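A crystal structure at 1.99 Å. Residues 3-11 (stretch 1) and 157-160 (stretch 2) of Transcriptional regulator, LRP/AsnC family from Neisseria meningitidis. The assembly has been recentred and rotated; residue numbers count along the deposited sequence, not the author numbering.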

HETATM    1  N   MSE G   3       2.612  43.231  -6.834  1.00 83.48           N
HETATM    2  CA  MSE G   3       3.524  42.066  -6.672  1.00 84.56           C
HETATM    3  C   MSE G   3       4.623  42.388  -5.645  1.00 81.82           C
HETATM    4  O   MSE G   3       5.090  43.528  -5.579  1.00 79.46           O
HETATM    5  CB  MSE G   3       4.138  41.693  -8.026  1.00 87.79           C
HETATM    6  CG  MSE G   3       4.951  40.394  -8.044  1.00 95.07           C
HETATM    7 SE   MSE G   3       3.944  38.747  -8.402  1.00112.25          SE
HETATM    8  CE  MSE G   3       2.588  38.773  -7.010  1.00106.89           C
ATOM      9  N   PRO G   4       5.020  41.391  -4.821  1.00 78.44           N
ATOM     10  CA  PRO G   4       6.152  41.508  -3.889  1.00 76.26           C
ATOM     11  C   PRO G   4       7.504  41.830  -4.538  1.00 72.87           C
ATOM     12  O   PRO G   4       8.303  42.562  -3.956  1.00 67.45           O
ATOM     13  CB  PRO G   4       6.208  40.123  -3.238  1.00 78.14           C
ATOM     14  CG  PRO G   4       4.844  39.596  -3.377  1.00 78.91           C
ATOM     15  CD  PRO G   4       4.360  40.081  -4.684  1.00 77.87           C
ATOM     16  N   GLN G   5       7.767  41.268  -5.713  1.00 72.31           N
ATOM     17  CA  GLN G   5       8.956  41.630  -6.486  1.00 74.11           C
ATOM     18  C   GLN G   5       9.008  43.150  -6.733  1.00 70.71           C
ATOM     19  O   GLN G   5      10.067  43.768  -6.601  1.00 69.36           O
ATOM     20  CB  GLN G   5       8.981  40.869  -7.820  1.00 76.46           C
ATOM     21  CG  GLN G   5      10.289  40.998  -8.609  1.00 79.71           C
ATOM     22  CD  GLN G   5      11.455  40.264  -7.963  1.00 80.04           C
ATOM     23  OE1 GLN G   5      11.305  39.144  -7.475  1.00 80.12           O
ATOM     24  NE2 GLN G   5      12.627  40.892  -7.969  1.00 80.39           N
ATOM     25  N   LEU G   6       7.865  43.739  -7.090  1.00 66.89           N
ATOM     26  CA  LEU G   6       7.752  45.195  -7.246  1.00 65.67           C
ATOM     27  C   LEU G   6       7.856  45.917  -5.907  1.00 64.92           C
ATOM     28  O   LEU G   6       8.599  46.890  -5.773  1.00 64.93           O
ATOM     29  CB  LEU G   6       6.418  45.584  -7.900  1.00 64.27           C
ATOM     30  CG  LEU G   6       6.305  45.480  -9.419  1.00 58.46           C
ATOM     31  CD1 LEU G   6       4.863  45.692  -9.845  1.00 55.67           C
ATOM     32  CD2 LEU G   6       7.223  46.486 -10.096  1.00 58.59           C
ATOM     33  N   THR G   7       7.096  45.437  -4.928  1.00 65.18           N
ATOM     34  CA  THR G   7       6.980  46.108  -3.638  1.00 66.02           C
ATOM     35  C   THR G   7       8.272  46.061  -2.814  1.00 64.19           C
ATOM     36  O   THR G   7       8.683  47.080  -2.263  1.00 63.76           O
ATOM     37  CB  THR G   7       5.814  45.518  -2.813  1.00 67.55           C
ATOM     38  OG1 THR G   7       4.616  45.532  -3.603  1.00 68.19           O
ATOM     39  CG2 THR G   7       5.595  46.318  -1.531  1.00 69.17           C
ATOM     40  N   LEU G   8       8.910  44.890  -2.755  1.00 62.34           N
ATOM     41  CA  LEU G   8      10.078  44.664  -1.895  1.00 58.97           C
ATOM     42  C   LEU G   8      11.413  44.729  -2.637  1.00 57.25           C
ATOM     43  O   LEU G   8      11.623  44.028  -3.635  1.00 53.26           O
ATOM     44  CB  LEU G   8       9.978  43.302  -1.212  1.00 59.05           C
ATOM     45  CG  LEU G   8       8.711  43.039  -0.402  1.00 62.25           C
ATOM     46  CD1 LEU G   8       8.794  41.668   0.265  1.00 60.94           C
ATOM     47  CD2 LEU G   8       8.493  44.140   0.631  1.00 59.42           C
ATOM     48  N   ASP G   9      12.316  45.553  -2.112  1.00 52.71           N
ATOM     49  CA  ASP G   9      13.665  45.700  -2.646  1.00 51.53           C
ATOM     50  C   ASP G   9      14.642  44.983  -1.725  1.00 50.42           C
ATOM     51  O   ASP G   9      14.232  44.402  -0.719  1.00 46.16           O
ATOM     52  CB  ASP G   9      14.028  47.183  -2.782  1.00 53.46           C
ATOM     53  CG  ASP G   9      13.921  47.937  -1.469  1.00 55.79           C
ATOM     54  OD1 ASP G   9      14.357  47.401  -0.424  1.00 50.75           O
ATOM     55  OD2 ASP G   9      13.393  49.068  -1.490  1.00 60.89           O
ATOM     56  N   LYS G  10      15.931  45.049  -2.065  1.00 50.75           N
ATOM     57  CA  LYS G  10      16.980  44.311  -1.354  1.00 52.88           C
ATOM     58  C   LYS G  10      17.060  44.596   0.153  1.00 51.43           C
ATOM     59  O   LYS G  10      17.437  43.709   0.928  1.00 46.93           O
ATOM     60  CB  LYS G  10      18.346  44.570  -2.005  1.00 52.21           C
ATOM     61  CG  LYS G  10      19.470  43.689  -1.465  1.00 57.34           C
ATOM     62  CD  LYS G  10      20.717  43.729  -2.347  1.00 61.72           C
ATOM     63  CE  LYS G  10      21.404  45.088  -2.317  1.00 64.42           C
ATOM     64  NZ  LYS G  10      22.678  45.084  -3.097  1.00 68.26           N
ATOM     65  N   THR G  11      16.710  45.815   0.571  1.00 50.32           N
ATOM     66  CA  THR G  11      16.791  46.169   1.995  1.00 50.12           C
ATOM     67  C   THR G  11      15.535  45.729   2.764  1.00 49.06           C
ATOM     68  O   THR G  11      15.607  45.444   3.963  1.00 44.94           O
ATOM     69  CB  THR G  11      17.106  47.680   2.229  1.00 48.59           C
ATOM     70  OG1 THR G  11      15.895  48.435   2.311  1.00 52.15           O
ATOM     71  CG2 THR G  11      18.006  48.233   1.125  1.00 45.16           C
ATOM     72  N   ASN G 157      15.299  34.513  -1.303  1.00 54.56           N
ATOM     73  CA  ASN G 157      16.259  34.853  -2.359  1.00 58.47           C
ATOM     74  C   ASN G 157      15.619  35.049  -3.728  1.00 55.52           C
ATOM     75  O   ASN G 157      16.134  35.802  -4.556  1.00 62.24           O
ATOM     76  CB  ASN G 157      17.334  33.771  -2.449  1.00 63.97           C
ATOM     77  CG  ASN G 157      18.062  33.575  -1.136  1.00 73.68           C
ATOM     78  OD1 ASN G 157      18.553  34.538  -0.540  1.00 79.46           O
ATOM     79  ND2 ASN G 157      18.119  32.330  -0.666  1.00 77.49           N
ATOM     80  N   HIS G 158      14.497  34.369  -3.954  1.00 54.79           N
ATOM     81  CA  HIS G 158      13.733  34.505  -5.195  1.00 52.25           C
ATOM     82  C   HIS G 158      13.174  35.905  -5.423  1.00 51.17           C
ATOM     83  O   HIS G 158      12.901  36.284  -6.556  1.00 55.06           O
ATOM     84  CB  HIS G 158      12.591  33.481  -5.249  1.00 49.66           C
ATOM     85  CG  HIS G 158      11.575  33.627  -4.158  1.00 51.39           C
ATOM     86  ND1 HIS G 158      11.747  33.086  -2.900  1.00 54.59           N
ATOM     87  CD2 HIS G 158      10.353  34.212  -4.151  1.00 47.69           C
ATOM     88  CE1 HIS G 158      10.685  33.352  -2.160  1.00 51.99           C
ATOM     89  NE2 HIS G 158       9.823  34.030  -2.897  1.00 49.74           N
ATOM     90  N   LEU G 159      13.008  36.670  -4.350  1.00 53.47           N
ATOM     91  CA  LEU G 159      12.483  38.027  -4.453  1.00 59.05           C
ATOM     92  C   LEU G 159      13.530  39.040  -4.937  1.00 61.39           C
ATOM     93  O   LEU G 159      13.182  40.176  -5.257  1.00 63.12           O
ATOM     94  CB  LEU G 159      11.886  38.462  -3.111  1.00 59.18           C
ATOM     95  CG  LEU G 159      10.739  37.580  -2.599  1.00 54.43           C
ATOM     96  CD1 LEU G 159      10.297  38.012  -1.207  1.00 46.95           C
ATOM     97  CD2 LEU G 159       9.561  37.583  -3.578  1.00 51.03           C
ATOM     98  N   LEU G 160      14.796  38.622  -5.006  1.00 65.62           N
ATOM     99  CA  LEU G 160      15.893  39.483  -5.469  1.00 67.69           C
ATOM    100  C   LEU G 160      16.016  39.449  -6.991  1.00 66.51           C
ATOM    101  O   LEU G 160      16.273  38.395  -7.574  1.00 68.74           O
ATOM    102  CB  LEU G 160      17.218  39.043  -4.839  1.00 66.94           C
ATOM    103  CG  LEU G 160      17.251  39.027  -3.310  1.00 69.27           C
ATOM    104  CD1 LEU G 160      18.435  38.219  -2.802  1.00 72.11           C
ATOM    105  CD2 LEU G 160      17.284  40.444  -2.762  1.00 66.76           C
TER

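The first stretch opens with a short helix, residues 4-7, breaks at Leu8 and Asp9, and enters a second helix at Lys10. Proline suits the first turn of the opening helix, where its lack of an amide hydrogen costs no bond and its ring already holds phi near the helical value, here -59°. Thr7 N donates to Met3 O at 2.8 Å and Leu8 N to Pro4 O at 2.7 Å, which closes the turn. Leu8 then leaves helical geometry, with phi/psi of -101/127°. The second stretch, about 150 residues later in the same chain, forms a 3-10 segment over residues 157-159, and Leu160 N donates to Asn157 O at 3.2 Å, the i to i+3 spacing expected of such a turn. The nearest CA atoms across the stretches are Gln5 CA and Leu159 CA, 5.4 Å apart; Lys10 CA and Leu160 CA are 6.4 Å apart.

Leu159 is buried and has more of its area covered than any other residue here. Its CA-to-CB bond points sideways, yet its branched end reaches two apolar partners: Leu159 CD2 lies 4.2 Å from Pro4 CB, and Leu159 CD1 lies 4.2 Å from Leu8 CD1. A forked side chain suits this place because its two methyls can meet separate neighbours. The CA-to-CB bonds of Pro4 and Leu8 both point toward the second stretch; the two residues are four apart, so one helical turn brings them to the same side. These are van der Waals contacts, which need complementary shape and no particular polar alignment.

Gln5 supplies the polar part. Its CA-to-CB bond runs sideways, but its long side chain, with chi1 t and chi2 p, brings the amide close to the other backbone. Gln5 NE2 is 2.9 Å from Leu159 O. Gln5 OE1 is 3.1 Å from Leu159 O and 3.4 Å from His158 O; as these are all acceptors, neither approach is a hydrogen bond.

Both exposed, Lys10 and Leu160 meet through Lys10 CG and Leu160 CD2 at 4.1 Å. The aliphatic part of lysine can pack against leucine while its amine, NZ, leads away from the second stretch.

Other side chains shape the first stretch itself. Thr7 OG1 donates to Met3 O at 2.9 Å, a carbonyl that also accepts from Thr7 N. Asp9 occupies the N-cap position, where a short acidic side chain can accept from a free helix amide: Thr11 N reaches Asp9 OD1 at 3.0 Å in a weak bond, joined by a weak one from Thr11 OG1 to Asp9 OD1 at 3.3 Å.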